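Local coordinates for periplasmic beta-glucosidase (Pseudomonas aeruginosa, PDB 6R5T), which probably hydrolyses terminal, non-reducing beta-D-glucosyl residues to release beta-D-glucose, as a periplasmic member of glycoside hydrolase family 3, at residues M195-P198 against R199-D203; L223-N227 against G228-T232; T239-R243 against Q244-F248; F691-G694 against E695-K699. The protein carries 1 engineered substitution. All coordinates share one frame; numbering follows the deposited sequence.

Contact 1: M195-P198 against R199-D203; sequences MSLP and RMFQD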
loop_
_atom_site.group_PDB
_atom_site.type_symbol
_atom_site.label_atom_id
_atom_site.label_comp_id
_atom_site.label_asym_id
_atom_site.label_seq_id
_atom_site.Cartn_x
_atom_site.Cartn_y
_atom_site.Cartn_z
ATOM N N MET A 195 9.932 2.384 -3.947
ATOM C CA MET A 195 9.525 1.656 -5.148
ATOM C C MET A 195 10.762 1.248 -5.944
ATOM O O MET A 195 11.825 1.808 -5.779
ATOM C CB MET A 195 8.541 2.446 -6.035
ATOM C CG MET A 195 9.106 3.606 -6.736
ATOM S SD MET A 195 7.978 4.439 -7.921
ATOM C CE MET A 195 6.713 5.012 -6.777
ATOM N N SER A 196 10.577 0.243 -6.778
ATOM C CA SER A 196 11.660 -0.249 -7.651
ATOM C C SER A 196 12.027 0.799 -8.698
ATOM O O SER A 196 11.177 1.630 -9.120
ATOM C CB SER A 196 11.260 -1.566 -8.305
ATOM O OG SER A 196 10.335 -1.339 -9.393
ATOM N N LEU A 197 13.226 0.676 -9.220
ATOM C CA LEU A 197 13.617 1.587 -10.300
ATOM C C LEU A 197 12.824 1.305 -11.558
ATOM O O LEU A 197 12.438 2.259 -12.251
ATOM C CB LEU A 197 15.128 1.562 -10.487
ATOM C CG LEU A 197 15.903 2.150 -9.301
ATOM C CD1 LEU A 197 17.404 1.902 -9.468
ATOM C CD2 LEU A 197 15.625 3.649 -9.143
ATOM N N PRO A 198 12.561 0.040 -11.984
ATOM C CA PRO A 198 11.753 -0.121 -13.180
ATOM C C PRO A 198 10.372 0.534 -13.058
ATOM O O PRO A 198 9.892 1.104 -14.034
ATOM C CB PRO A 198 11.708 -1.643 -13.358
ATOM C CG PRO A 198 12.979 -2.098 -12.734
ATOM C CD PRO A 198 13.124 -1.233 -11.495
ATOM N N ARG A 199 9.732 0.431 -11.898
ATOM C CA ARG A 199 8.387 1.058 -11.713
ATOM C C ARG A 199 8.537 2.591 -11.787
ATOM O O ARG A 199 7.706 3.304 -12.398
ATOM C CB ARG A 199 7.733 0.618 -10.410
ATOM C CG ARG A 199 6.460 1.365 -10.078
ATOM C CD ARG A 199 5.759 0.873 -8.824
ATOM N NE ARG A 199 5.046 -0.369 -9.060
ATOM C CZ ARG A 199 4.164 -0.895 -8.198
ATOM N NH1 ARG A 199 3.948 -0.342 -7.028
ATOM N NH2 ARG A 199 3.521 -1.990 -8.503
ATOM N N MET A 200 9.555 3.096 -11.126
ATOM C CA MET A 200 9.815 4.548 -11.107
ATOM C C MET A 200 9.966 5.056 -12.544
ATOM O O MET A 200 9.299 6.032 -12.970
ATOM C CB MET A 200 11.064 4.811 -10.254
ATOM C CG MET A 200 11.173 6.182 -9.789
ATOM S SD MET A 200 12.770 6.400 -8.934
ATOM C CE MET A 200 12.666 5.359 -7.509
ATOM N N PHE A 201 10.829 4.405 -13.332
ATOM C CA PHE A 201 11.139 4.875 -14.692
ATOM C C PHE A 201 9.972 4.685 -15.652
ATOM O O PHE A 201 9.715 5.565 -16.493
ATOM C CB PHE A 201 12.422 4.218 -15.194
ATOM C CG PHE A 201 13.653 4.958 -14.722
ATOM C CD1 PHE A 201 14.109 4.829 -13.443
ATOM C CD2 PHE A 201 14.161 5.995 -15.483
ATOM C CE1 PHE A 201 15.210 5.547 -12.997
ATOM C CE2 PHE A 201 15.210 6.778 -15.014
ATOM C CZ PHE A 201 15.758 6.517 -13.785
ATOM N N GLN A 202 9.290 3.549 -15.579
ATOM C CA GLN A 202 8.215 3.238 -16.535
ATOM C C GLN A 202 6.959 4.048 -16.216
ATOM O O GLN A 202 6.304 4.547 -17.155
ATOM C CB GLN A 202 7.890 1.748 -16.492
ATOM C CG GLN A 202 6.951 1.330 -17.604
ATOM C CD GLN A 202 7.613 1.337 -18.967
ATOM O OE1 GLN A 202 8.819 1.290 -19.105
ATOM N NE2 GLN A 202 6.800 1.281 -19.996
ATOM N N ASP A 203 6.609 4.164 -14.932
ATOM C CA ASP A 203 5.244 4.628 -14.587
ATOM C C ASP A 203 5.233 6.010 -13.915
ATOM O O ASP A 203 4.255 6.742 -14.130
ATOM C CB ASP A 203 4.584 3.639 -13.631
ATOM C CG ASP A 203 4.361 2.259 -14.244
ATOM O OD1 ASP A 203 4.212 2.177 -15.494
ATOM O OD2 ASP A 203 4.293 1.325 -13.460
#
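The hydroxyl of Ser196 is gripped by two groups. OG of Ser196 accepts from the backbone N of Arg199 at 3.1 Å, and it also bonds to the carboxylate of Asp194 of the second subunit. The first bond makes Ser196 the N-cap of the helix that follows. Its chi1 of 77° tucks OG between its own backbone N and carbonyl carbon, and from there it meets the N-H of the first turn. The regular helical bonds then set in. The shortest runs from Phe201 N to Leu197 O, at 2.9 Å. Pro198 sits in the first turn, where its missing N-H costs no helical bond.

Met195 folds back beside the helix start. Its SD comes within 3.7 Å of Met200 CA, and the two methionine side chains cross obliquely. Leu197 also lies alongside Met200 and points the same way, with Leu197 CD2 3.8 Å from Met200 CE. Phe201 turns the edge of its ring to the backbone of Leu197. Here CD1 of Phe201 is 3.3 Å from O of Leu197, near the ring plane. The Arg199 chain leads away from the cap and forms a salt bridge with Glu185 of the second subunit.

The helix is hemmed in on several sides. Met200 and Phe201 pack on Trp236 of helix 235-245. Met200 also touches Asn227 at the turn between strands 225-226 and 229-230. Gln202 OE1 bonds to the backbone N of Tyr701, in the short strand 700-701 of the fibronectin type III-like domain.

Contact 2: L223-N227 against G228-T232; sequences LNTIN and GVPAT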
loop_
_atom_site.group_PDB
_atom_site.type_symbol
_atom_site.label_atom_id
_atom_site.label_comp_id
_atom_site.label_asym_id
_atom_site.label_seq_id
_atom_site.Cartn_x
_atom_site.Cartn_y
_atom_site.Cartn_z
ATOM N N LEU A 223 8.386 16.805 -1.099
ATOM C CA LEU A 223 8.642 16.755 0.351
ATOM C C LEU A 223 8.970 15.353 0.850
ATOM O O LEU A 223 9.375 15.262 2.011
ATOM C CB LEU A 223 7.393 17.272 1.057
ATOM C CG LEU A 223 7.125 18.775 0.966
ATOM C CD1 LEU A 223 5.705 19.047 1.479
ATOM C CD2 LEU A 223 8.117 19.550 1.775
ATOM N N ASN A 224 8.747 14.329 0.042
ATOM C CA ASN A 224 8.873 12.925 0.490
ATOM C C ASN A 224 10.304 12.370 0.309
ATOM O O ASN A 224 11.106 12.898 -0.515
ATOM C CB ASN A 224 7.972 12.012 -0.347
ATOM C CG ASN A 224 8.155 12.184 -1.838
ATOM O OD1 ASN A 224 7.768 13.215 -2.409
ATOM N ND2 ASN A 224 8.753 11.200 -2.501
ATOM N N THR A 225 10.601 11.302 1.062
ATOM C CA THR A 225 11.746 10.424 0.742
ATOM C C THR A 225 11.447 9.645 -0.530
ATOM O O THR A 225 10.250 9.286 -0.807
ATOM C CB THR A 225 12.095 9.478 1.891
ATOM O OG1 THR A 225 10.954 8.670 2.208
ATOM C CG2 THR A 225 12.559 10.202 3.114
ATOM N N ILE A 226 12.496 9.315 -1.252
ATOM C CA ILE A 226 12.474 8.355 -2.385
ATOM C C ILE A 226 13.481 7.282 -2.000
ATOM O O ILE A 226 14.681 7.605 -1.899
ATOM C CB ILE A 226 12.850 9.023 -3.711
ATOM C CG1 ILE A 226 11.811 10.076 -4.064
ATOM C CG2 ILE A 226 13.094 7.988 -4.809
ATOM C CD1 ILE A 226 12.236 10.958 -5.196
ATOM N N ASN A 227 13.001 6.092 -1.670
ATOM C CA ASN A 227 13.902 4.974 -1.309
ATOM C C ASN A 227 14.873 5.434 -0.210
ATOM O O ASN A 227 16.090 5.124 -0.240
ATOM C CB ASN A 227 14.544 4.454 -2.595
ATOM C CG ASN A 227 13.530 3.882 -3.549
ATOM O OD1 ASN A 227 12.364 3.829 -3.218
ATOM N ND2 ASN A 227 13.958 3.416 -4.704
ATOM N N GLY A 228 14.375 6.159 0.780
ATOM C CA GLY A 228 15.130 6.580 1.943
ATOM C C GLY A 228 15.729 7.960 1.871
ATOM O O GLY A 228 16.141 8.456 2.942
ATOM N N VAL A 229 15.816 8.547 0.691
ATOM C CA VAL A 229 16.497 9.861 0.530
ATOM C C VAL A 229 15.456 10.913 0.197
ATOM O O VAL A 229 14.904 10.897 -0.881
ATOM C CB VAL A 229 17.600 9.794 -0.531
ATOM C CG1 VAL A 229 18.342 11.128 -0.586
ATOM C CG2 VAL A 229 18.561 8.679 -0.185
ATOM N N PRO A 230 15.245 11.896 1.087
ATOM C CA PRO A 230 14.393 13.040 0.752
ATOM C C PRO A 230 14.768 13.618 -0.613
ATOM O O PRO A 230 15.957 13.834 -0.914
ATOM C CB PRO A 230 14.671 14.051 1.870
ATOM C CG PRO A 230 15.090 13.200 3.027
ATOM C CD PRO A 230 15.854 12.056 2.400
ATOM N N ALA A 231 13.772 13.944 -1.425
ATOM C CA ALA A 231 13.988 14.533 -2.748
ATOM C C ALA A 231 14.909 15.767 -2.635
ATOM O O ALA A 231 15.762 15.953 -3.506
ATOM C CB ALA A 231 12.669 14.850 -3.386
ATOM N N THR A 232 14.702 16.551 -1.598
ATOM C CA THR A 232 15.436 17.826 -1.388
ATOM C C THR A 232 16.926 17.554 -1.218
ATOM O O THR A 232 17.717 18.494 -1.476
ATOM C CB THR A 232 14.828 18.550 -0.201
ATOM O OG1 THR A 232 13.440 18.698 -0.470
ATOM C CG2 THR A 232 15.451 19.918 0.035
HETATM O O HOH W 1 11.553 6.262 1.241
#
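Thr225 and Pro230 meet through a methyl group and a ring. Thr225 CG2 lies 3.8 Å from Pro230 CD, and the two side chains cross at a slant. The chi1 of Thr225, 58°, sets this division: CG2 goes to the proline, while OG1 turns to a water at 2.7 Å. That water accepts from the backbone N of Gly228, so it joins the threonine to the turn.

Ile226 and Val229 form the hydrogen-bonded pair, and their side chains share one face. Ile226 N reaches Val229 O at 2.9 Å, and Val229 N reaches Ile226 O at 3.0 Å. With chi1 at -64°, Ile226 carries CG1 beside its backbone N, and the CD1 end reaches 4.3 Å from Ala231 CB.

Asn224 turns its amide over the next residue. Its ND2 gives a bond to Thr225 O at 3.0 Å, from above the carbonyl plane, and another to Ala179 O, while OD1 bonds to Ser222 OG. All three bonds fix the rotation of the amide. Asn227 ND2 bonds to Met195 O. The Gly228 backbone also bonds to the second subunit.

Asn227 and Gly228 both have positive phi. They are the central residues of a type I' turn, and an Asn-Gly pair here is classic for a tight beta hairpin with a two-residue loop.

Contact 3: T239-R243 against Q244-F248; sequences TDLLR and QQWGF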
loop_
_atom_site.group_PDB
_atom_site.type_symbol
_atom_site.label_atom_id
_atom_site.label_comp_id
_atom_site.label_asym_id
_atom_site.label_seq_id
_atom_site.Cartn_x
_atom_site.Cartn_y
_atom_site.Cartn_z
ATOM N N THR A 239 20.313 15.972 -9.848
ATOM C CA THR A 239 21.527 16.215 -10.667
ATOM C C THR A 239 21.729 15.117 -11.702
ATOM O O THR A 239 21.656 15.443 -12.886
ATOM C CB THR A 239 22.773 16.402 -9.800
ATOM O OG1 THR A 239 22.598 17.543 -8.947
ATOM C CG2 THR A 239 23.974 16.649 -10.680
ATOM N N ASP A 240 21.962 13.871 -11.286
ATOM C CA ASP A 240 22.251 12.777 -12.242
ATOM C C ASP A 240 21.080 12.614 -13.226
ATOM O O ASP A 240 21.264 12.543 -14.441
ATOM C CB ASP A 240 22.572 11.499 -11.496
ATOM C CG ASP A 240 23.812 11.606 -10.618
ATOM O OD1 ASP A 240 24.556 12.583 -10.772
ATOM O OD2 ASP A 240 24.013 10.733 -9.772
ATOM N N LEU A 241 19.858 12.483 -12.702
ATOM C CA LEU A 241 18.705 12.262 -13.566
ATOM C C LEU A 241 18.278 13.576 -14.212
ATOM O O LEU A 241 18.252 13.680 -15.434
ATOM C CB LEU A 241 17.593 11.655 -12.725
ATOM C CG LEU A 241 16.323 11.411 -13.530
ATOM C CD1 LEU A 241 16.544 10.334 -14.584
ATOM C CD2 LEU A 241 15.188 11.056 -12.578
ATOM N N LEU A 242 17.845 14.556 -13.420
ATOM C CA LEU A 242 17.170 15.739 -13.999
ATOM C C LEU A 242 18.128 16.525 -14.911
ATOM O O LEU A 242 17.689 16.968 -15.943
ATOM C CB LEU A 242 16.693 16.605 -12.836
ATOM C CG LEU A 242 15.992 17.905 -13.209
ATOM C CD1 LEU A 242 14.744 17.655 -14.047
ATOM C CD2 LEU A 242 15.679 18.699 -11.952
ATOM N N ARG A 243 19.388 16.710 -14.511
ATOM C CA ARG A 243 20.328 17.557 -15.310
ATOM C C ARG A 243 21.093 16.696 -16.301
ATOM O O ARG A 243 21.045 16.983 -17.503
ATOM C CB ARG A 243 21.277 18.298 -14.374
ATOM C CG ARG A 243 20.540 19.124 -13.331
ATOM C CD ARG A 243 20.107 20.411 -13.897
ATOM N NE ARG A 243 19.568 21.295 -12.860
ATOM C CZ ARG A 243 19.050 22.485 -13.109
ATOM N NH1 ARG A 243 19.047 22.962 -14.353
ATOM N NH2 ARG A 243 18.529 23.190 -12.123
ATOM N N GLN A 244 21.813 15.702 -15.816
ATOM C CA GLN A 244 22.738 14.952 -16.694
ATOM C C GLN A 244 21.951 14.083 -17.686
ATOM O O GLN A 244 22.251 14.137 -18.894
ATOM C CB GLN A 244 23.777 14.256 -15.834
ATOM C CG GLN A 244 24.614 15.268 -15.044
ATOM C CD GLN A 244 25.541 14.700 -13.993
ATOM O OE1 GLN A 244 25.420 13.553 -13.571
ATOM N NE2 GLN A 244 26.466 15.525 -13.527
ATOM N N GLN A 245 20.943 13.338 -17.249
ATOM C CA GLN A 245 20.236 12.416 -18.162
ATOM C C GLN A 245 19.164 13.154 -18.967
ATOM O O GLN A 245 19.081 12.962 -20.170
ATOM C CB GLN A 245 19.569 11.297 -17.387
ATOM C CG GLN A 245 19.949 9.933 -17.903
ATOM C CD GLN A 245 20.902 9.311 -16.916
ATOM O OE1 GLN A 245 20.637 9.295 -15.705
ATOM N NE2 GLN A 245 22.009 8.784 -17.433
ATOM N N TRP A 246 18.362 14.005 -18.330
ATOM C CA TRP A 246 17.225 14.623 -19.014
ATOM C C TRP A 246 17.589 15.953 -19.637
ATOM O O TRP A 246 16.766 16.466 -20.422
ATOM C CB TRP A 246 16.063 14.816 -18.036
ATOM C CG TRP A 246 15.394 13.547 -17.616
ATOM C CD1 TRP A 246 15.626 12.269 -18.028
ATOM C CD2 TRP A 246 14.285 13.475 -16.706
ATOM N NE1 TRP A 246 14.744 11.401 -17.428
ATOM C CE2 TRP A 246 13.915 12.120 -16.592
ATOM C CE3 TRP A 246 13.584 14.434 -15.964
ATOM C CZ2 TRP A 246 12.869 11.703 -15.761
ATOM C CZ3 TRP A 246 12.548 14.025 -15.146
ATOM C CH2 TRP A 246 12.173 12.680 -15.076
ATOM N N GLY A 247 18.707 16.545 -19.240
ATOM C CA GLY A 247 19.155 17.782 -19.902
ATOM C C GLY A 247 18.385 19.002 -19.443
ATOM O O GLY A 247 18.371 19.997 -20.170
ATOM N N PHE A 248 17.761 18.981 -18.254
ATOM C CA PHE A 248 16.993 20.155 -17.791
ATOM C C PHE A 248 17.948 21.326 -17.563
ATOM O O PHE A 248 18.978 21.094 -16.894
ATOM C CB PHE A 248 16.284 19.833 -16.489
ATOM C CG PHE A 248 15.522 20.974 -15.874
ATOM C CD1 PHE A 248 14.489 21.599 -16.561
ATOM C CD2 PHE A 248 15.829 21.392 -14.589
ATOM C CE1 PHE A 248 13.798 22.629 -15.955
ATOM C CE2 PHE A 248 15.110 22.424 -13.992
ATOM C CZ PHE A 248 14.071 22.995 -14.658
HETATM O O HOH W 2 21.436 19.759 -17.878
#
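Gln244 sends its backbone N to Thr239 O at 2.9 Å, five residues back rather than the usual four. Thr239 O takes the N-H of Arg243 as well, so two donors share it. Gln245 continues the wide spacing: its N bonds to Asp240 O, and only weakly to Leu241 O.

Trp246 N reaches Leu241 O at 2.9 Å, again a pi-type step. Leu241 CD1 stands over the face of the five-membered ring of the indole in a CH-pi contact, 3.9 Å from the centroid and 28° off the normal. Leu242 CD1 meets the six-membered ring near CE3. Lys209 makes a cation-pi contact with the same indole. Residues 239-245 belong to the C-terminal part of helix 235-245, which links strands 218-221 and 251-253 of the TIM barrel in a beta-alpha-beta crossover.

Gly247 leaves helical geometry with positive phi. Its N makes a weak bond to Arg243 O.

Phe248 N bonds to Leu242 O at 3.1 Å. CG of Phe248 is anti to its backbone N (chi1 177°), and the side chain lies alongside Leu242, with Phe248 CB 3.6 Å from Leu242 CD1. Phe248 CD2 lies over one face of the Arg243 guanidinium, toward its rim; the two planes are 37° apart. Arg243 NH1 bonds to Phe248 O at 3.2 Å from above the carbonyl plane, and also to Gly250 O. Arg243 NH2 forms a salt bridge with Asp316. A water donates to Arg243 O at 2.8 Å and to Phe248 O at 3.0 Å.

Contact 4: F691-G694 against E695-K699; sequences FRLG and EADLK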
loop_
_atom_site.group_PDB
_atom_site.type_symbol
_atom_site.label_atom_id
_atom_site.label_comp_id
_atom_site.label_asym_id
_atom_site.label_seq_id
_atom_site.Cartn_x
_atom_site.Cartn_y
_atom_site.Cartn_z
ATOM N N PHE A 691 -5.638 5.022 -35.209
ATOM C CA PHE A 691 -4.546 5.145 -34.244
ATOM C C PHE A 691 -3.281 4.715 -34.946
ATOM O O PHE A 691 -3.286 3.668 -35.597
ATOM C CB PHE A 691 -4.822 4.266 -33.031
ATOM C CG PHE A 691 -6.021 4.672 -32.237
ATOM C CD1 PHE A 691 -5.939 5.771 -31.395
ATOM C CD2 PHE A 691 -7.197 3.968 -32.265
ATOM C CE1 PHE A 691 -7.016 6.144 -30.613
ATOM C CE2 PHE A 691 -8.270 4.335 -31.469
ATOM C CZ PHE A 691 -8.176 5.425 -30.646
ATOM N N ARG A 692 -2.206 5.418 -34.642
ATOM C CA ARG A 692 -0.853 5.041 -35.074
ATOM C C ARG A 692 -0.090 4.465 -33.880
ATOM O O ARG A 692 -0.197 5.014 -32.754
ATOM C CB ARG A 692 -0.128 6.270 -35.622
ATOM C CG ARG A 692 -0.614 6.698 -36.995
ATOM C CD ARG A 692 0.231 7.822 -37.601
ATOM N NE ARG A 692 1.654 7.706 -37.296
ATOM C CZ ARG A 692 2.640 8.252 -37.994
ATOM N NH1 ARG A 692 2.376 8.959 -39.072
ATOM N NH2 ARG A 692 3.900 8.095 -37.620
ATOM N N LEU A 693 0.577 3.339 -34.117
ATOM C CA LEU A 693 1.460 2.701 -33.127
ATOM C C LEU A 693 2.825 2.456 -33.766
ATOM O O LEU A 693 2.879 1.959 -34.905
ATOM C CB LEU A 693 0.853 1.362 -32.708
ATOM C CG LEU A 693 -0.423 1.466 -31.869
ATOM C CD1 LEU A 693 -1.091 0.089 -31.762
ATOM C CD2 LEU A 693 -0.084 2.049 -30.505
ATOM N N GLY A 694 3.875 2.806 -33.044
ATOM C CA GLY A 694 5.242 2.441 -33.441
ATOM C C GLY A 694 5.986 1.801 -32.290
ATOM O O GLY A 694 5.398 1.566 -31.184
ATOM N N GLU A 695 7.248 1.482 -32.534
ATOM C CA GLU A 695 8.107 0.835 -31.519
ATOM C C GLU A 695 8.112 1.646 -30.223
ATOM O O GLU A 695 8.207 1.035 -29.166
ATOM C CB GLU A 695 9.490 0.674 -32.124
ATOM C CG GLU A 695 10.393 -0.218 -31.329
ATOM C CD GLU A 695 11.806 -0.250 -31.887
ATOM O OE1 GLU A 695 12.028 0.344 -32.958
ATOM O OE2 GLU A 695 12.668 -0.848 -31.227
ATOM N N ALA A 696 8.041 2.974 -30.266
ATOM C CA ALA A 696 8.118 3.825 -29.057
ATOM C C ALA A 696 6.973 3.469 -28.091
ATOM O O ALA A 696 7.167 3.534 -26.863
ATOM C CB ALA A 696 8.044 5.274 -29.468
ATOM N N ASP A 697 5.837 3.067 -28.636
ATOM C CA ASP A 697 4.658 2.649 -27.826
ATOM C C ASP A 697 4.921 1.297 -27.159
ATOM O O ASP A 697 4.159 0.901 -26.248
ATOM C CB ASP A 697 3.443 2.550 -28.725
ATOM C CG ASP A 697 3.094 3.921 -29.235
ATOM O OD1 ASP A 697 2.898 4.832 -28.378
ATOM O OD2 ASP A 697 3.104 4.081 -30.463
ATOM N N LEU A 698 5.900 0.549 -27.609
ATOM C CA LEU A 698 6.063 -0.864 -27.209
ATOM C C LEU A 698 7.212 -1.062 -26.218
ATOM O O LEU A 698 7.368 -2.144 -25.679
ATOM C CB LEU A 698 6.329 -1.702 -28.463
ATOM C CG LEU A 698 5.423 -1.451 -29.671
ATOM C CD1 LEU A 698 5.853 -2.337 -30.840
ATOM C CD2 LEU A 698 3.959 -1.652 -29.337
ATOM N N LYS A 699 8.018 -0.035 -25.946
ATOM C CA LYS A 699 9.223 -0.216 -25.128
ATOM C C LYS A 699 8.894 -0.113 -23.629
ATOM O O LYS A 699 7.908 0.490 -23.228
ATOM C CB LYS A 699 10.213 0.902 -25.448
ATOM C CG LYS A 699 10.717 0.893 -26.871
ATOM C CD LYS A 699 12.076 1.507 -27.052
ATOM C CE LYS A 699 12.644 1.144 -28.412
ATOM N NZ LYS A 699 14.000 1.699 -28.629
#
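The first torsion of Asp697, chi1 -66°, puts CG beside its own backbone N, and this brings the carboxylate back to Gly694. OD2 of Asp697 accepts from Gly694 N at 3.0 Å. The bond is nearly straight, 166° at the hydrogen, and uses the anti lone pair, the one away from the other oxygen. A second bond runs the other way. Asp697 N gives to Gly694 O, also at 3.0 Å, but this bond is bent. Asp697 thus holds both polar backbone atoms of the glycine, one with its side chain and one with its backbone.

Leu693 and Asp697 cross at about a right angle. CD2 of Leu693 is 3.8 Å from OD2 of Asp697, so an apolar branch lies against the carboxylate. Leu698 comes up to the same glycine carbonyl, with its CG 3.4 Å from Gly694 O. The turn is held by a further backbone bond, Leu698 N to Glu695 O at 2.8 Å. The backbone winds through one helix-like turn at 695-697, but the bond pattern of a helix is absent. Glu695 forms a salt bridge with Arg633, and only a long one with Lys699.

This turn follows strand 686-694 and leads to the short strand 700-701 in the fibronectin type III-like domain. Leu693 bonds through its backbone to Leu637 of strand 636-645. Its side chain packs on Leu657 of strand 651-660 and Val716 of strand 712-719, which belong to another sheet. Leu698 packs on Leu659 and Phe714 of the same two strands.

The four contacts follow one another along the chain. Contacts 1, 2 and 3 belong to the N-terminal family 3 domain; contact 4 belongs to the fibronectin type III-like domain. The centre of contact 1 is about 15 Å from that of contact 2, 17 Å from contact 3 and 20 Å from contact 4, and contact 1 touches all three. It meets the hairpin of contact 2, Leu241 in helix 235-245 of contact 3, and Lys699 of contact 4. Helix 197-204 therefore joins the barrel side to the fibronectin type III-like domain. Contacts 2 and 4 are farthest apart, about 33 Å between centres. Contacts 1 and 2 also touch the second subunit, so both belong to the dimer interface.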